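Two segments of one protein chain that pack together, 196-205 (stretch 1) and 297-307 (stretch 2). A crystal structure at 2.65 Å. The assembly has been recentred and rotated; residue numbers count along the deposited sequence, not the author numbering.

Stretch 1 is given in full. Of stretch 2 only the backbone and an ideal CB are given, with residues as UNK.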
# COMPACT_ATOMS: atom_id res chain seq x y z
N LEU A 196 -10.43 31.93 -9.60
CA LEU A 196 -11.05 30.69 -10.07
C LEU A 196 -11.56 29.77 -8.95
O LEU A 196 -11.35 30.03 -7.77
CB LEU A 196 -10.06 29.94 -10.95
CG LEU A 196 -9.46 30.80 -12.05
CD1 LEU A 196 -8.37 30.03 -12.76
CD2 LEU A 196 -10.54 31.25 -13.01
N LEU A 197 -12.24 28.70 -9.35
CA LEU A 197 -12.75 27.74 -8.40
C LEU A 197 -11.65 26.71 -8.21
O LEU A 197 -11.19 26.11 -9.18
CB LEU A 197 -14.00 27.05 -8.94
CG LEU A 197 -15.08 26.71 -7.90
CD1 LEU A 197 -16.03 25.71 -8.50
CD2 LEU A 197 -14.47 26.17 -6.63
N ALA A 198 -11.22 26.53 -6.96
CA ALA A 198 -10.17 25.59 -6.62
C ALA A 198 -10.77 24.24 -6.20
O ALA A 198 -10.45 23.22 -6.80
CB ALA A 198 -9.28 26.15 -5.51
N ARG A 199 -11.63 24.25 -5.19
CA ARG A 199 -12.27 23.01 -4.75
C ARG A 199 -13.76 23.21 -4.45
O ARG A 199 -14.17 24.27 -3.97
CB ARG A 199 -11.60 22.45 -3.50
CG ARG A 199 -11.99 23.19 -2.27
CD ARG A 199 -11.85 22.38 -1.02
NE ARG A 199 -12.35 23.19 0.09
CZ ARG A 199 -13.64 23.44 0.31
NH1 ARG A 199 -14.57 22.93 -0.49
NH2 ARG A 199 -14.01 24.22 1.31
N LEU A 200 -14.55 22.18 -4.74
CA LEU A 200 -16.00 22.20 -4.55
C LEU A 200 -16.41 20.93 -3.80
O LEU A 200 -15.96 19.84 -4.12
CB LEU A 200 -16.70 22.24 -5.91
CG LEU A 200 -18.21 22.38 -5.95
CD1 LEU A 200 -18.61 23.71 -5.33
CD2 LEU A 200 -18.69 22.30 -7.38
N ASP A 201 -17.27 21.09 -2.80
CA ASP A 201 -17.73 19.94 -2.01
C ASP A 201 -19.22 19.96 -1.76
O ASP A 201 -19.72 20.75 -0.96
CB ASP A 201 -16.99 19.89 -0.67
CG ASP A 201 -15.52 19.54 -0.83
OD1 ASP A 201 -15.22 18.50 -1.45
OD2 ASP A 201 -14.66 20.30 -0.33
N VAL A 202 -19.93 19.07 -2.45
CA VAL A 202 -21.37 18.97 -2.30
C VAL A 202 -21.73 17.69 -1.58
O VAL A 202 -21.35 16.60 -2.00
CB VAL A 202 -22.08 18.99 -3.66
CG1 VAL A 202 -23.57 18.75 -3.48
CG2 VAL A 202 -21.83 20.32 -4.35
N GLN A 203 -22.49 17.83 -0.50
CA GLN A 203 -22.88 16.70 0.31
C GLN A 203 -24.31 16.86 0.85
O GLN A 203 -24.68 17.93 1.33
CB GLN A 203 -21.87 16.56 1.46
CG GLN A 203 -22.45 16.05 2.75
CD GLN A 203 -21.40 15.82 3.82
OE1 GLN A 203 -21.73 15.65 5.00
NE2 GLN A 203 -20.12 15.79 3.43
N TRP A 204 -25.10 15.80 0.78
CA TRP A 204 -26.46 15.82 1.29
C TRP A 204 -26.87 14.43 1.75
O TRP A 204 -26.21 13.44 1.43
CB TRP A 204 -27.43 16.30 0.22
CG TRP A 204 -27.63 15.32 -0.89
CD1 TRP A 204 -28.67 14.44 -1.03
CD2 TRP A 204 -26.82 15.19 -2.06
NE1 TRP A 204 -28.56 13.77 -2.23
CE2 TRP A 204 -27.43 14.20 -2.87
CE3 TRP A 204 -25.63 15.79 -2.48
CZ2 TRP A 204 -26.90 13.84 -4.11
CZ3 TRP A 204 -25.11 15.43 -3.71
CH2 TRP A 204 -25.74 14.45 -4.51
N GLN A 205 -27.97 14.35 2.49
CA GLN A 205 -28.43 13.06 2.99
C GLN A 205 -29.85 12.70 2.52
O GLN A 205 -30.78 13.49 2.68
CB GLN A 205 -28.33 13.05 4.52
CG GLN A 205 -28.80 11.77 5.17
CD GLN A 205 -27.92 11.34 6.34
OE1 GLN A 205 -27.38 12.16 7.08
NE2 GLN A 205 -27.79 10.03 6.52
N UNK A 297 -29.61 19.49 -13.55
CA UNK A 297 -30.34 20.54 -12.88
C UNK A 297 -29.58 20.92 -11.62
O UNK A 297 -29.50 22.10 -11.26
CB UNK A 297 -31.77 20.10 -12.56
N UNK A 298 -28.99 19.93 -10.95
CA UNK A 298 -28.22 20.17 -9.74
C UNK A 298 -26.95 20.98 -10.07
O UNK A 298 -26.58 21.90 -9.34
CB UNK A 298 -27.86 18.84 -9.07
N UNK A 299 -26.29 20.62 -11.16
CA UNK A 299 -25.09 21.33 -11.57
C UNK A 299 -25.44 22.80 -11.80
O UNK A 299 -24.68 23.69 -11.42
CB UNK A 299 -24.49 20.71 -12.83
N UNK A 300 -26.59 23.04 -12.42
CA UNK A 300 -27.04 24.40 -12.69
C UNK A 300 -27.15 25.15 -11.37
O UNK A 300 -26.57 26.23 -11.22
CB UNK A 300 -28.38 24.40 -13.43
N UNK A 301 -27.88 24.55 -10.44
CA UNK A 301 -28.10 25.12 -9.12
C UNK A 301 -26.79 25.46 -8.44
O UNK A 301 -26.61 26.56 -7.91
CB UNK A 301 -28.91 24.15 -8.25
N UNK A 302 -25.85 24.52 -8.47
CA UNK A 302 -24.55 24.73 -7.85
C UNK A 302 -23.84 25.94 -8.44
O UNK A 302 -23.33 26.79 -7.71
CB UNK A 302 -23.68 23.48 -8.01
N UNK A 303 -23.82 26.03 -9.77
CA UNK A 303 -23.17 27.14 -10.47
C UNK A 303 -23.71 28.50 -10.06
O UNK A 303 -22.95 29.43 -9.81
CB UNK A 303 -23.33 26.97 -11.98
N UNK A 304 -25.03 28.59 -10.00
CA UNK A 304 -25.68 29.83 -9.63
C UNK A 304 -25.38 30.28 -8.21
O UNK A 304 -24.86 31.37 -8.02
CB UNK A 304 -27.19 29.68 -9.81
N UNK A 305 -25.69 29.45 -7.23
CA UNK A 305 -25.42 29.85 -5.86
C UNK A 305 -23.98 30.34 -5.66
O UNK A 305 -23.74 31.24 -4.87
CB UNK A 305 -25.70 28.68 -4.92
N UNK A 306 -23.02 29.76 -6.39
CA UNK A 306 -21.62 30.17 -6.27
C UNK A 306 -21.39 31.52 -6.95
O UNK A 306 -20.98 32.48 -6.30
CB UNK A 306 -20.70 29.11 -6.88
N UNK A 307 -21.67 31.59 -8.25
CA UNK A 307 -21.50 32.83 -9.01
C UNK A 307 -22.11 33.99 -8.24
O UNK A 307 -21.52 35.07 -8.15
CB UNK A 307 -22.14 32.71 -10.40

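Stretch 1 is a strand and stretch 2 a helix. Their axes approach to 11.4 Å with an angle of 124° between N-to-C directions, so the helix crosses obliquely. Leu197, Leu200, Val202 and Trp204 point their CA-to-CB bonds toward the helix, an apolar surface that offers no charge and no side-chain donor or acceptor apart from the indole NE1, which is hydrogen-bonded elsewhere in the structure. Backbone phi/psi values from 297 to 307 are all helical, so the positions are distinguished mainly by direction.

At 297 the ideal CB lies far from the strand, and stretch 1 sets no requirement; many side chains would do. The residue is Gln297, whose O accepts a 3.0 Å hydrogen bond from the N of position 301.

Position 298 points toward the strand, yet nothing of stretch 1 lies within 5.5 Å of its ideal CB. That gap, with the six-membered ring of Trp204 beyond it, suits a longer apolar side chain such as Leu, Met, Ile or Phe. It is Leu298, with chi1 off the wells at -141°; its CD1 comes to 4.3 Å from Trp204 CH2, approaching the ring obliquely.

Positions 299, 300 and 301 are out of reach of the strand, which therefore does not choose among small, polar or charged residues. They are Ala299, Glu300 and Ala301.

Position 302 is the best defined. Its CB points toward the strand, its CA is 8.6 Å from the CA of Val202, and the ideal CB lies 5.2 Å from both Leu200 CD2 and Val202 CG2. A medium-sized aliphatic residue, Ile, Leu or Val, would suit the space between these methyls; a charged group would find no partner in stretch 1. The residue is Ile302 (chi1 m, chi2 t). Its CD1 reaches Val202 CG2 at 3.6 Å, while its CG2 lies 3.9 Å from Leu200 CD2, so its two branches meet different strand residues. It has the largest covered area of the helix residues, 49 Å².

At 303 the CB points away, so stretch 1 leaves the choice open. Cys303 occupies it, with no contact to the strand.

Positions 304 and 305 are also out of reach, and polar residues are as acceptable as any. They are Gln304 and Gln305; Gln304 NE2 donates to Glu300 OE1 at 2.6 Å, a bond spanning one helical turn.

Position 306, one turn beyond 302, again points toward the strand, with its CA 9.4 Å from the CA of Leu197. No strand atom lies within 5.5 Å of the ideal CB, so an extended aliphatic such as Ile, Leu or Met is favoured over Ala. Ile306 (chi1 m, chi2 t) bridges the gap: its CD1 packs 3.6 Å from Leu200 CD1 and 4.4 Å from Leu197 CD1.

Position 307 is out of reach, and many residues would fit. Thr307 turns its hydroxyl to its own helix, OG1 donating to Cys303 O at 3.0 Å.

Stretch 2 297-307: QLAEAICQQIT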
# COMPACT_ATOMS: atom_id res chain seq x y z
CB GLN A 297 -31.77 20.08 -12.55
CG GLN A 297 -32.61 19.82 -13.81
CD GLN A 297 -34.01 19.28 -13.50
OE1 GLN A 297 -34.19 18.39 -12.66
NE2 GLN A 297 -35.01 19.81 -14.19
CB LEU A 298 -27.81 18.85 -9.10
CG LEU A 298 -27.83 18.75 -7.56
CD1 LEU A 298 -26.83 17.69 -7.16
CD2 LEU A 298 -27.51 20.08 -6.90
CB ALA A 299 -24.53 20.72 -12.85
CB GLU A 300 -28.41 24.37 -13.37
CG GLU A 300 -28.39 24.81 -14.82
CD GLU A 300 -27.91 26.24 -14.98
OE1 GLU A 300 -28.50 27.14 -14.33
OE2 GLU A 300 -26.95 26.46 -15.75
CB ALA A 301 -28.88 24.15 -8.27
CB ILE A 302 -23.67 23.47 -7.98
CG1 ILE A 302 -24.33 22.32 -7.20
CG2 ILE A 302 -22.27 23.75 -7.47
CD1 ILE A 302 -23.69 20.96 -7.39
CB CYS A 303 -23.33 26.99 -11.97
SG CYS A 303 -22.13 25.90 -12.72
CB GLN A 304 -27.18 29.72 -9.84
CG GLN A 304 -27.54 29.88 -11.30
CD GLN A 304 -29.01 29.71 -11.56
OE1 GLN A 304 -29.84 30.39 -10.96
NE2 GLN A 304 -29.35 28.80 -12.46
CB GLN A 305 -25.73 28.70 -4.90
CG GLN A 305 -25.69 29.14 -3.45
CD GLN A 305 -26.12 28.04 -2.49
OE1 GLN A 305 -25.58 26.94 -2.51
NE2 GLN A 305 -27.10 28.35 -1.63
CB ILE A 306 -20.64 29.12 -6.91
CG1 ILE A 306 -20.78 27.76 -6.22
CG2 ILE A 306 -19.21 29.58 -6.76
CD1 ILE A 306 -19.97 26.65 -6.88
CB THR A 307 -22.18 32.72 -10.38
OG1 THR A 307 -21.56 31.69 -11.15
CG2 THR A 307 -22.07 34.04 -11.13
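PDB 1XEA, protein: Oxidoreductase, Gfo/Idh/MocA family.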